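Local coordinates for catechol 2,3-dioxygenase (Rhodococcus sp., PDB 2WL9), which probably catalyses the iron-dependent extradiol ring cleavage of catechols by dioxygen in the breakdown of aromatic hydrocarbons, at residues N246-T251 against G267-P272; E170-Y175 against A273-Y278; F89-D94 against G104-H109. All coordinates share one frame; numbering follows the deposited sequence. Where two conformers were deposited one is given.

Contact 1 of 3, residues N246-T251 against G267-P272; sequences NDEALT and GSRPAP
Over the centre of one face of the Arg269 guanidinium lies OE2 of Glu248, 3.6 Å above the plane of that group, the carboxylate turned only 15° from it. Glu248 belongs to the loop entering strand 250-255 of the glyoxalase-like domain, where Asp247 forms an Asx turn. No N-H points at OE2; the long salt bridge, OE2 of Glu248 to NH1 of Arg269 at 3.8 Å, acts through charge alone. At the edge, in plane, the backbone O of Asn246 accepts from NE and NH2 of Arg269, although the modelled place of that oxygen is uncertain and both bonds are to that extent doubtful. In the turn, OD1 of Asp247 takes the N-H of Ala249 at 3.2 Å, from above the carboxylate plane. The Asp247 side chain lies about 5 Å from the iron, and Thr251 hydrogen-bonds the iron ligand Glu263. Across the loops, N of Arg269 donates to O of Asp247 at 3.0 Å, nearly straight (171°). With chi1 at 78°, CG of Arg269 sits between its backbone N and carbonyl carbon, 3.2 Å from O of Asp247. The positive phi at residue 267 by itself favours glycine, and Ala249 is small enough for CB to rest 3.7 Å from CA of Ser268.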
ATOM      1  N   ASN C 246     -28.401   8.582   7.693  1.00 22.09           N
ATOM      2  CA  ASN C 246     -27.924   8.929   6.359  1.00 22.20           C
ATOM      3  C   ASN C 246     -26.437   9.290   6.273  1.00 22.19           C
ATOM      4  O   ASN C 246     -25.693   8.640   5.536  1.00 22.34           O
ATOM      5  CB  ASN C 246     -28.847   9.936   5.633  1.00 22.13           C
ATOM      6  CG  ASN C 246     -28.967  11.293   6.338  1.00 21.98           C
ATOM      7  OD1 ASN C 246     -28.572  11.470   7.486  1.00 21.92           O
ATOM      8  ND2 ASN C 246     -29.533  12.265   5.625  1.00 22.49           N
ATOM      9  N   ASP C 247     -25.994  10.300   7.018  1.00 22.19           N
ATOM     10  CA  ASP C 247     -24.587  10.688   6.945  1.00 22.14           C
ATOM     11  C   ASP C 247     -23.716   9.907   7.924  1.00 22.32           C
ATOM     12  O   ASP C 247     -22.496   9.885   7.775  1.00 22.35           O
ATOM     13  CB  ASP C 247     -24.388  12.205   7.109  1.00 22.31           C
ATOM     14  CG  ASP C 247     -25.032  12.767   8.369  1.00 22.27           C
ATOM     15  OD1 ASP C 247     -25.361  12.000   9.302  1.00 23.95           O
ATOM     16  OD2 ASP C 247     -25.203  14.007   8.425  1.00 22.59           O
ATOM     17  N   GLU C 248     -24.353   9.267   8.908  1.00 22.22           N
ATOM     18  CA  GLU C 248     -23.653   8.512   9.969  1.00 22.30           C
ATOM     19  C   GLU C 248     -22.608   9.353  10.725  1.00 22.00           C
ATOM     20  O   GLU C 248     -21.652   8.828  11.302  1.00 21.83           O
ATOM     21  CB  GLU C 248     -23.075   7.189   9.430  1.00 22.81           C
ATOM     22  CG  GLU C 248     -24.159   6.259   8.861  1.00 23.33           C
ATOM     23  CD  GLU C 248     -23.694   4.832   8.582  1.00 25.28           C
ATOM     24  OE1 GLU C 248     -22.611   4.423   9.051  1.00 23.55           O
ATOM     25  OE2 GLU C 248     -24.440   4.112   7.884  1.00 26.65           O
ATOM     26  N   ALA C 249     -22.818  10.665  10.720  1.00 22.02           N
ATOM     27  CA  ALA C 249     -21.937  11.615  11.397  1.00 21.42           C
ATOM     28  C   ALA C 249     -22.305  11.764  12.870  1.00 21.21           C
ATOM     29  O   ALA C 249     -23.479  11.745  13.221  1.00 21.39           O
ATOM     30  CB  ALA C 249     -22.007  12.962  10.710  1.00 21.02           C
ATOM     31  N   LEU C 250     -21.299  11.914  13.727  1.00 21.00           N
ATOM     32  CA  LEU C 250     -21.541  12.184  15.147  1.00 20.88           C
ATOM     33  C   LEU C 250     -21.697  13.682  15.369  1.00 20.64           C
ATOM     34  O   LEU C 250     -20.726  14.431  15.246  1.00 20.51           O
ATOM     35  CB  LEU C 250     -20.402  11.634  16.009  1.00 20.97           C
ATOM     36  CG  LEU C 250     -20.683  11.528  17.509  1.00 21.65           C
ATOM     37  CD1 LEU C 250     -21.773  10.492  17.776  1.00 23.33           C
ATOM     38  CD2 LEU C 250     -19.414  11.165  18.264  1.00 22.24           C
ATOM     39  N   THR C 251     -22.914  14.119  15.696  1.00 20.49           N
ATOM     40  CA  THR C 251     -23.229  15.557  15.719  1.00 20.62           C
ATOM     41  C   THR C 251     -24.201  15.945  16.825  1.00 20.73           C
ATOM     42  O   THR C 251     -24.939  15.109  17.329  1.00 21.09           O
ATOM     43  CB  THR C 251     -23.876  16.040  14.389  1.00 20.50           C
ATOM     44  OG1 THR C 251     -25.266  15.673  14.361  1.00 21.33           O
ATOM     45  CG2 THR C 251     -23.173  15.492  13.145  1.00 20.05           C
ATOM     46  N   GLY C 267     -16.827  12.804  11.501  1.00 19.44           N
ATOM     47  CA  GLY C 267     -16.932  11.457  10.936  1.00 20.84           C
ATOM     48  C   GLY C 267     -18.050  11.243   9.933  1.00 21.44           C
ATOM     49  O   GLY C 267     -18.608  10.141   9.855  1.00 21.56           O
ATOM     50  N   SER C 268     -18.381  12.280   9.162  1.00 22.20           N
ATOM     51  CA  SER C 268     -19.409  12.154   8.132  0.50 22.23           C
ATOM     52  C   SER C 268     -18.939  11.220   7.020  1.00 22.79           C
ATOM     53  O   SER C 268     -17.813  11.334   6.529  1.00 22.99           O
ATOM     54  CB  SER C 268     -19.794  13.518   7.556  0.50 22.28           C
ATOM     55  OG  SER C 268     -21.048  13.449   6.893  0.50 21.10           O
ATOM     56  N   ARG C 269     -19.801  10.279   6.640  1.00 23.23           N
ATOM     57  CA  ARG C 269     -19.473   9.340   5.564  1.00 23.68           C
ATOM     58  C   ARG C 269     -19.831   9.942   4.204  1.00 23.89           C
ATOM     59  O   ARG C 269     -20.657  10.860   4.127  1.00 24.01           O
ATOM     60  CB  ARG C 269     -20.193   7.999   5.762  1.00 23.84           C
ATOM     61  CG  ARG C 269     -21.667   8.005   5.376  1.00 24.26           C
ATOM     62  CD  ARG C 269     -22.251   6.594   5.417  1.00 24.25           C
ATOM     63  NE  ARG C 269     -23.665   6.592   5.052  1.00 24.09           N
ATOM     64  CZ  ARG C 269     -24.297   5.562   4.491  1.00 25.26           C
ATOM     65  NH1 ARG C 269     -23.642   4.440   4.214  1.00 24.80           N
ATOM     66  NH2 ARG C 269     -25.586   5.662   4.190  1.00 25.53           N
ATOM     67  N   PRO C 270     -19.225   9.423   3.118  1.00 24.38           N
ATOM     68  CA  PRO C 270     -19.614   9.910   1.795  1.00 24.62           C
ATOM     69  C   PRO C 270     -21.042   9.496   1.427  1.00 24.75           C
ATOM     70  O   PRO C 270     -21.554   8.505   1.953  1.00 24.81           O
ATOM     71  CB  PRO C 270     -18.607   9.222   0.858  1.00 24.98           C
ATOM     72  CG  PRO C 270     -17.461   8.848   1.731  1.00 25.23           C
ATOM     73  CD  PRO C 270     -18.079   8.498   3.046  1.00 24.60           C
ATOM     74  N   ALA C 271     -21.677  10.247   0.531  1.00 25.02           N
ATOM     75  CA  ALA C 271     -22.992   9.868   0.017  1.00 25.34           C
ATOM     76  C   ALA C 271     -22.900   8.504  -0.669  1.00 25.58           C
ATOM     77  O   ALA C 271     -21.976   8.279  -1.456  1.00 25.66           O
ATOM     78  CB  ALA C 271     -23.509  10.919  -0.965  1.00 25.52           C
ATOM     79  N   PRO C 272     -23.850   7.589  -0.372  1.00 25.63           N
ATOM     80  CA  PRO C 272     -23.868   6.299  -1.065  1.00 25.67           C
ATOM     81  C   PRO C 272     -24.016   6.519  -2.565  1.00 25.35           C
ATOM     82  O   PRO C 272     -24.669   7.482  -2.985  1.00 24.76           O
ATOM     83  CB  PRO C 272     -25.121   5.612  -0.512  1.00 26.14           C
ATOM     84  CG  PRO C 272     -25.421   6.317   0.773  1.00 25.90           C
ATOM     85  CD  PRO C 272     -24.993   7.730   0.549  1.00 25.62           C
TER

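Contact 2 of 3, residues E170-Y175 against A273-Y278; sequences EGAVEY and AQQEHY
Two hydrogen bonds tie Glu174 and Val173 to the loop 273-278. N of Tyr278 donates to O of Glu174 at 2.8 Å, and NE2 of Gln275 reaches O of Val173 in a weaker, bent bond of 3.1 Å. A chi2 of 59° bends the Gln275 chain and brings CD to 3.6 Å from CB of Ala172, a side chain short enough to admit a flat amide; the amide turned beyond it carries NE2 to O of Val173. A long amide suits the place, since its NE2 also makes a weak bond to O of Glu276. A water adds a bridge, donating to OE2 of Glu174 and accepting from N of Glu276, while OE1 of Glu174 is held by Asn246 and His196. CA-H...O contacts follow: CA of His277 meets O of Glu174 at 3.2 Å, and CA of Tyr175 meets O of Tyr278. The single backbone bridge of Tyr175 with Tyr278, resting on the Tyr278-Glu174 bond and a backbone bond of Tyr278 with Lys176, lays the loop beside the end of strand 170-173, in the glyoxalase-like domain that carries the iron. Ring contacts complete the join. CB of Tyr278 lies over one face of the Tyr175 ring, offset toward its rim, in a CH-pi contact 4.3 Å from the centroid, and the two rings are oblique, planes 54° apart. Outward, Glu276 forms a salt bridge with Arg47 of the second subunit, and His277 bonds to O of Gly121 of that subunit.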
ATOM      1  N   GLU C 170     -27.248  16.076  -6.860  1.00 21.26           N
ATOM      2  CA  GLU C 170     -27.989  14.831  -6.978  1.00 21.99           C
ATOM      3  C   GLU C 170     -28.564  14.428  -5.634  1.00 21.43           C
ATOM      4  O   GLU C 170     -27.971  14.688  -4.587  1.00 21.03           O
ATOM      5  CB  GLU C 170     -27.085  13.718  -7.507  1.00 22.46           C
ATOM      6  CG  GLU C 170     -26.574  13.969  -8.909  1.00 25.07           C
ATOM      7  CD  GLU C 170     -25.607  12.910  -9.391  1.00 27.99           C
ATOM      8  OE1 GLU C 170     -25.312  12.908 -10.602  1.00 30.64           O
ATOM      9  OE2 GLU C 170     -25.141  12.088  -8.569  1.00 30.04           O
ATOM     10  N   GLY C 171     -29.727  13.788  -5.673  1.00 21.26           N
ATOM     11  CA  GLY C 171     -30.327  13.255  -4.460  1.00 20.72           C
ATOM     12  C   GLY C 171     -31.814  13.012  -4.588  1.00 20.78           C
ATOM     13  O   GLY C 171     -32.361  12.980  -5.696  1.00 21.17           O
ATOM     14  N   ALA C 172     -32.453  12.832  -3.437  1.00 20.06           N
ATOM     15  CA  ALA C 172     -33.871  12.508  -3.357  1.00 20.22           C
ATOM     16  C   ALA C 172     -34.256  12.428  -1.888  1.00 20.01           C
ATOM     17  O   ALA C 172     -33.478  12.814  -1.006  1.00 20.07           O
ATOM     18  CB  ALA C 172     -34.159  11.181  -4.057  1.00 20.21           C
ATOM     19  N   VAL C 173     -35.454  11.918  -1.630  1.00 19.84           N
ATOM     20  CA  VAL C 173     -35.930  11.691  -0.269  1.00 19.77           C
ATOM     21  C   VAL C 173     -35.026  10.696   0.459  1.00 19.53           C
ATOM     22  O   VAL C 173     -34.674   9.660  -0.093  1.00 19.44           O
ATOM     23  CB  VAL C 173     -37.375  11.159  -0.292  1.00 19.84           C
ATOM     24  CG1 VAL C 173     -37.814  10.734   1.108  1.00 20.25           C
ATOM     25  CG2 VAL C 173     -38.318  12.210  -0.870  1.00 19.40           C
ATOM     26  N   GLU C 174     -34.637  11.013   1.692  1.00 19.82           N
ATOM     27  CA  GLU C 174     -33.816  10.078   2.457  1.00 20.26           C
ATOM     28  C   GLU C 174     -34.466   9.587   3.739  1.00 20.66           C
ATOM     29  O   GLU C 174     -34.007   8.624   4.338  1.00 20.07           O
ATOM     30  CB  GLU C 174     -32.424  10.654   2.727  1.00 20.37           C
ATOM     31  CG  GLU C 174     -31.542  10.654   1.493  1.00 21.06           C
ATOM     32  CD  GLU C 174     -30.094  10.978   1.790  1.00 20.67           C
ATOM     33  OE1 GLU C 174     -29.808  11.505   2.880  1.00 21.11           O
ATOM     34  OE2 GLU C 174     -29.241  10.721   0.922  1.00 20.74           O
ATOM     35  N   TYR C 175     -35.541  10.249   4.151  1.00 21.20           N
ATOM     36  CA  TYR C 175     -36.287   9.821   5.324  1.00 22.23           C
ATOM     37  C   TYR C 175     -37.772   9.807   5.040  1.00 22.67           C
ATOM     38  O   TYR C 175     -38.240  10.541   4.174  1.00 22.90           O
ATOM     39  CB  TYR C 175     -36.022  10.767   6.489  1.00 22.21           C
ATOM     40  CG  TYR C 175     -34.780  10.470   7.285  1.00 23.84           C
ATOM     41  CD1 TYR C 175     -34.849   9.716   8.449  1.00 25.60           C
ATOM     42  CD2 TYR C 175     -33.539  10.958   6.888  1.00 25.37           C
ATOM     43  CE1 TYR C 175     -33.712   9.443   9.200  1.00 27.16           C
ATOM     44  CE2 TYR C 175     -32.396  10.696   7.631  1.00 27.26           C
ATOM     45  CZ  TYR C 175     -32.492   9.937   8.783  1.00 27.35           C
ATOM     46  OH  TYR C 175     -31.371   9.674   9.533  1.00 30.87           O
ATOM     47  N   ALA C 273     -23.402   5.641  -3.355  1.00 24.87           N
ATOM     48  CA  ALA C 273     -23.446   5.737  -4.812  1.00 24.84           C
ATOM     49  C   ALA C 273     -24.880   5.689  -5.320  1.00 24.55           C
ATOM     50  O   ALA C 273     -25.212   6.294  -6.351  1.00 24.59           O
ATOM     51  CB  ALA C 273     -22.632   4.617  -5.431  1.00 25.37           C
ATOM     52  N   GLN C 274     -25.728   4.973  -4.581  1.00 23.59           N
ATOM     53  CA  GLN C 274     -27.120   4.777  -4.972  1.00 23.13           C
ATOM     54  C   GLN C 274     -28.070   5.173  -3.851  1.00 21.95           C
ATOM     55  O   GLN C 274     -27.752   5.010  -2.677  1.00 21.09           O
ATOM     56  CB  GLN C 274     -27.353   3.326  -5.353  1.00 23.29           C
ATOM     57  CG  GLN C 274     -26.335   2.790  -6.335  1.00 25.68           C
ATOM     58  CD  GLN C 274     -26.672   1.408  -6.780  1.00 27.39           C
ATOM     59  OE1 GLN C 274     -25.833   0.506  -6.743  1.00 29.73           O
ATOM     60  NE2 GLN C 274     -27.917   1.216  -7.201  1.00 27.85           N
ATOM     61  N   GLN C 275     -29.236   5.683  -4.238  1.00 21.13           N
ATOM     62  CA  GLN C 275     -30.201   6.273  -3.315  1.00 20.83           C
ATOM     63  C   GLN C 275     -30.701   5.271  -2.277  1.00 20.21           C
ATOM     64  O   GLN C 275     -31.031   4.141  -2.614  1.00 19.54           O
ATOM     65  CB  GLN C 275     -31.375   6.857  -4.107  1.00 21.32           C
ATOM     66  CG  GLN C 275     -32.304   7.769  -3.333  1.00 23.00           C
ATOM     67  CD  GLN C 275     -31.596   8.973  -2.749  1.00 25.55           C
ATOM     68  OE1 GLN C 275     -30.739   9.601  -3.392  1.00 25.92           O
ATOM     69  NE2 GLN C 275     -31.954   9.308  -1.516  1.00 26.26           N
ATOM     70  N   GLU C 276     -30.739   5.714  -1.018  1.00 19.46           N
ATOM     71  CA  GLU C 276     -31.220   4.918   0.116  1.00 19.06           C
ATOM     72  C   GLU C 276     -32.204   5.767   0.914  1.00 18.35           C
ATOM     73  O   GLU C 276     -32.153   6.995   0.853  1.00 18.15           O
ATOM     74  CB  GLU C 276     -30.054   4.546   1.047  1.00 19.05           C
ATOM     75  CG  GLU C 276     -29.106   3.457   0.553  1.00 20.16           C
ATOM     76  CD  GLU C 276     -27.916   3.217   1.492  1.00 21.42           C
ATOM     77  OE1 GLU C 276     -27.905   3.728   2.633  1.00 21.50           O
ATOM     78  OE2 GLU C 276     -26.985   2.494   1.089  1.00 21.63           O
ATOM     79  N   HIS C 277     -33.087   5.130   1.677  1.00 18.25           N
ATOM     80  CA  HIS C 277     -33.899   5.884   2.636  1.00 17.92           C
ATOM     81  C   HIS C 277     -34.021   5.182   3.993  1.00 17.95           C
ATOM     82  O   HIS C 277     -33.742   3.987   4.114  1.00 17.45           O
ATOM     83  CB  HIS C 277     -35.270   6.297   2.053  1.00 18.24           C
ATOM     84  CG  HIS C 277     -36.324   5.235   2.134  1.00 17.44           C
ATOM     85  ND1 HIS C 277     -36.496   4.277   1.158  1.00 18.32           N
ATOM     86  CD2 HIS C 277     -37.279   4.998   3.064  1.00 18.71           C
ATOM     87  CE1 HIS C 277     -37.504   3.489   1.486  1.00 17.90           C
ATOM     88  NE2 HIS C 277     -37.992   3.900   2.643  1.00 17.69           N
ATOM     89  N   TYR C 278     -34.422   5.947   5.008  1.00 18.07           N
ATOM     90  CA  TYR C 278     -34.407   5.481   6.391  1.00 18.80           C
ATOM     91  C   TYR C 278     -35.695   5.880   7.092  1.00 19.37           C
ATOM     92  O   TYR C 278     -36.413   6.762   6.619  1.00 18.93           O
ATOM     93  CB  TYR C 278     -33.188   6.062   7.122  1.00 18.51           C
ATOM     94  CG  TYR C 278     -31.934   6.025   6.273  1.00 18.82           C
ATOM     95  CD1 TYR C 278     -31.535   7.133   5.533  1.00 18.00           C
ATOM     96  CD2 TYR C 278     -31.162   4.864   6.187  1.00 18.86           C
ATOM     97  CE1 TYR C 278     -30.402   7.094   4.727  1.00 18.27           C
ATOM     98  CE2 TYR C 278     -30.011   4.821   5.390  1.00 18.92           C
ATOM     99  CZ  TYR C 278     -29.642   5.943   4.664  1.00 18.94           C
ATOM    100  OH  TYR C 278     -28.517   5.912   3.870  1.00 19.45           O
TER
HETATM  101  O   HOH W   1     -28.772   7.975  -0.136  1.00 15.18           O

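Contact 3 of 3, residues F89-D94 against G104-H109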
ATOM      1  N   PHE C  89     -31.498  35.272 -14.278  1.00 23.17           N
ATOM      2  CA  PHE C  89     -30.266  35.396 -13.503  1.00 22.80           C
ATOM      3  C   PHE C  89     -29.513  36.667 -13.852  1.00 22.71           C
ATOM      4  O   PHE C  89     -29.734  37.268 -14.903  1.00 23.04           O
ATOM      5  CB  PHE C  89     -29.360  34.163 -13.667  1.00 22.51           C
ATOM      6  CG  PHE C  89     -28.871  33.940 -15.074  1.00 22.27           C
ATOM      7  CD1 PHE C  89     -29.579  33.119 -15.943  1.00 22.37           C
ATOM      8  CD2 PHE C  89     -27.678  34.518 -15.514  1.00 21.70           C
ATOM      9  CE1 PHE C  89     -29.129  32.896 -17.243  1.00 23.27           C
ATOM     10  CE2 PHE C  89     -27.215  34.304 -16.815  1.00 22.61           C
ATOM     11  CZ  PHE C  89     -27.944  33.497 -17.685  1.00 23.07           C
ATOM     12  N   GLU C  90     -28.612  37.042 -12.955  1.00 22.45           N
ATOM     13  CA  GLU C  90     -27.797  38.231 -13.078  1.00 22.87           C
ATOM     14  C   GLU C  90     -26.345  37.815 -13.280  1.00 22.42           C
ATOM     15  O   GLU C  90     -25.812  37.012 -12.512  1.00 22.14           O
ATOM     16  CB  GLU C  90     -27.971  39.068 -11.803  1.00 22.88           C
ATOM     17  CG  GLU C  90     -27.117  40.313 -11.698  1.00 24.80           C
ATOM     18  CD  GLU C  90     -27.497  41.179 -10.504  1.00 25.65           C
ATOM     19  OE1 GLU C  90     -28.701  41.424 -10.285  1.00 27.60           O
ATOM     20  OE2 GLU C  90     -26.591  41.629  -9.786  1.00 25.95           O
ATOM     21  N   VAL C  91     -25.719  38.327 -14.337  1.00 22.17           N
ATOM     22  CA  VAL C  91     -24.291  38.108 -14.546  1.00 21.77           C
ATOM     23  C   VAL C  91     -23.559  39.236 -13.832  1.00 21.38           C
ATOM     24  O   VAL C  91     -23.665  40.395 -14.230  1.00 21.44           O
ATOM     25  CB  VAL C  91     -23.894  38.100 -16.045  1.00 21.86           C
ATOM     26  CG1 VAL C  91     -22.373  37.897 -16.207  1.00 23.01           C
ATOM     27  CG2 VAL C  91     -24.650  37.040 -16.808  1.00 22.54           C
ATOM     28  N   ALA C  92     -22.822  38.889 -12.781  1.00 20.68           N
ATOM     29  CA  ALA C  92     -22.153  39.880 -11.956  1.00 20.20           C
ATOM     30  C   ALA C  92     -20.988  40.525 -12.693  1.00 19.86           C
ATOM     31  O   ALA C  92     -20.313  39.882 -13.500  1.00 19.60           O
ATOM     32  CB  ALA C  92     -21.674  39.258 -10.664  1.00 19.86           C
ATOM     33  N   SER C  93     -20.768  41.804 -12.410  1.00 19.05           N
ATOM     34  CA  SER C  93     -19.603  42.516 -12.918  1.00 18.82           C
ATOM     35  C   SER C  93     -18.358  42.156 -12.107  1.00 18.49           C
ATOM     36  O   SER C  93     -18.446  41.474 -11.074  1.00 17.80           O
ATOM     37  CB  SER C  93     -19.834  44.023 -12.830  1.00 19.22           C
ATOM     38  OG  SER C  93     -19.898  44.431 -11.471  1.00 19.09           O
ATOM     39  N   ASP C  94     -17.204  42.642 -12.561  1.00 18.38           N
ATOM     40  CA  ASP C  94     -15.955  42.422 -11.838  1.00 18.56           C
ATOM     41  C   ASP C  94     -16.004  43.001 -10.422  1.00 18.35           C
ATOM     42  O   ASP C  94     -15.447  42.414  -9.493  1.00 17.59           O
ATOM     43  CB  ASP C  94     -14.755  42.986 -12.609  1.00 19.12           C
ATOM     44  CG  ASP C  94     -14.501  42.264 -13.931  1.00 20.40           C
ATOM     45  OD1 ASP C  94     -14.899  41.080 -14.093  1.00 20.63           O
ATOM     46  OD2 ASP C  94     -13.891  42.890 -14.824  1.00 22.04           O
ATOM     47  N   GLY C 104     -15.613  35.171 -10.861  1.00 17.69           N
ATOM     48  CA  GLY C 104     -16.814  35.304 -11.679  1.00 17.98           C
ATOM     49  C   GLY C 104     -18.010  34.800 -10.909  1.00 18.00           C
ATOM     50  O   GLY C 104     -17.882  33.919 -10.052  1.00 17.50           O
ATOM     51  N   LEU C 105     -19.180  35.343 -11.232  1.00 18.42           N
ATOM     52  CA  LEU C 105     -20.354  35.186 -10.402  1.00 18.82           C
ATOM     53  C   LEU C 105     -21.647  35.337 -11.218  1.00 19.15           C
ATOM     54  O   LEU C 105     -21.722  36.114 -12.178  1.00 19.07           O
ATOM     55  CB  LEU C 105     -20.286  36.229  -9.264  1.00 19.77           C
ATOM     56  CG  LEU C 105     -21.374  36.478  -8.224  1.00 19.71           C
ATOM     57  CD1 LEU C 105     -21.404  35.392  -7.187  1.00 21.32           C
ATOM     58  CD2 LEU C 105     -21.092  37.811  -7.550  1.00 22.55           C
ATOM     59  N   VAL C 106     -22.643  34.550 -10.833  1.00 19.05           N
ATOM     60  CA  VAL C 106     -23.994  34.669 -11.334  1.00 19.26           C
ATOM     61  C   VAL C 106     -24.933  34.717 -10.120  1.00 18.91           C
ATOM     62  O   VAL C 106     -24.764  33.953  -9.167  1.00 19.26           O
ATOM     63  CB  VAL C 106     -24.291  33.504 -12.334  1.00 19.69           C
ATOM     64  CG1 VAL C 106     -25.594  32.804 -12.049  1.00 19.36           C
ATOM     65  CG2 VAL C 106     -24.207  33.998 -13.772  1.00 19.77           C
ATOM     66  N   LYS C 107     -25.888  35.643 -10.135  1.00 18.96           N
ATOM     67  CA  LYS C 107     -26.845  35.773  -9.034  1.00 18.67           C
ATOM     68  C   LYS C 107     -28.272  35.475  -9.490  1.00 18.59           C
ATOM     69  O   LYS C 107     -28.715  35.961 -10.540  1.00 18.85           O
ATOM     70  CB  LYS C 107     -26.783  37.180  -8.408  1.00 19.31           C
ATOM     71  CG  LYS C 107     -25.452  37.547  -7.760  1.00 18.65           C
ATOM     72  CD  LYS C 107     -25.450  39.007  -7.294  1.00 19.49           C
ATOM     73  CE  LYS C 107     -24.260  39.313  -6.400  1.00 18.90           C
ATOM     74  NZ  LYS C 107     -24.078  40.776  -6.187  1.00 20.48           N
ATOM     75  N   LEU C 108     -28.982  34.687  -8.687  1.00 18.21           N
ATOM     76  CA  LEU C 108     -30.379  34.341  -8.949  1.00 18.56           C
ATOM     77  C   LEU C 108     -31.100  33.961  -7.652  1.00 18.57           C
ATOM     78  O   LEU C 108     -30.607  34.249  -6.552  1.00 17.95           O
ATOM     79  CB  LEU C 108     -30.461  33.209  -9.990  1.00 18.58           C
ATOM     80  CG  LEU C 108     -29.827  31.850  -9.670  1.00 18.43           C
ATOM     81  CD1 LEU C 108     -30.509  30.744 -10.474  1.00 19.70           C
ATOM     82  CD2 LEU C 108     -28.307  31.832  -9.894  1.00 18.30           C
ATOM     83  N   HIS C 109     -32.262  33.322  -7.773  1.00 18.86           N
ATOM     84  CA  HIS C 109     -32.983  32.802  -6.613  1.00 19.03           C
ATOM     85  C   HIS C 109     -33.465  31.384  -6.856  1.00 18.91           C
ATOM     86  O   HIS C 109     -33.844  31.033  -7.970  1.00 19.38           O
ATOM     87  CB  HIS C 109     -34.180  33.688  -6.270  1.00 19.74           C
ATOM     88  CG  HIS C 109     -33.801  35.043  -5.775  1.00 20.59           C
ATOM     89  ND1 HIS C 109     -33.396  36.053  -6.618  1.00 21.71           N
ATOM     90  CD2 HIS C 109     -33.746  35.551  -4.523  1.00 21.89           C
ATOM     91  CE1 HIS C 109     -33.115  37.130  -5.907  1.00 22.24           C
ATOM     92  NE2 HIS C 109     -33.320  36.851  -4.633  1.00 22.78           N
TER
HETATM   93  O   HOH W   2     -18.932  37.688 -12.961  1.00 16.82           O
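Ala92 and Leu105 meet tightly, CB of Ala92 only 3.5 Å from CD2 of Leu105, closer than carbons usually pack; a lone methyl suits a place this close to the leucine. Toward the other end of the pair, CD2 of Phe89 approaches CG2 of Val106 at 3.9 Å, obliquely to the ring, and CB of Phe89 rests on CB of Leu108. A chi1 of 63° sets CG of Phe89 between its own N and carbonyl carbon, with the ring between Val106 and Ala79, Leu82 and Lys83 of helix 72-84, where a large apolar ring bridges the strand and the helix. CG2 of Val91 adds a looser contact with CG2 of Val106.

The backbone pairing comes next. Glu90 and Lys107 form an antiparallel hydrogen-bonded pair: N of Glu90 donates to O of Lys107 at 2.6 Å, and N of Lys107 returns to O of Glu90 at 2.7 Å. N of Ala92 donates to O of Leu105 at 3.0 Å, and a water accepts from N of Leu105 and lies 2.6 Å from O of Ala92. At the polar edge the extended chains of Glu90 and Lys107 lie side by side, pointing the same way; OE2 of Glu90 and NZ of Lys107 stay 4.5 Å apart, beyond a salt bridge, though the opposite charges would attract. Ser93 then N-caps helix 94-100. Strand 90-91 is an edge strand of its sheet within the chain, and with helix 72-84 and strands 61-68, 104-109 and 115-120 it matches the beta-alpha-beta-beta-beta module of the vicinal oxygen chelate fold.

In the fold
Contacts 1 and 2 are neighbours beside the iron-bearing sheet, with centres about 13 Å apart, and they touch where CB of Asn246 packs on CE1 of Tyr278. Each uses part of the loop that follows strand 261-266, contact 1 nested within the chain span closed by contact 2, and both meet the second subunit. Contact 2 is the more buried, contact 1 partly so; contact 1 rests on an arginine-carboxylate pair and backbone bonds, contact 2 on an amide, a bridging water and tyrosine ring contacts. Contact 3 belongs to the other sheet, with its centre about 33 Å from that of contact 1. It is regular strand pairing with an apolar flank toward a helix and charges at the more open side, untouched by another chain of the assembly.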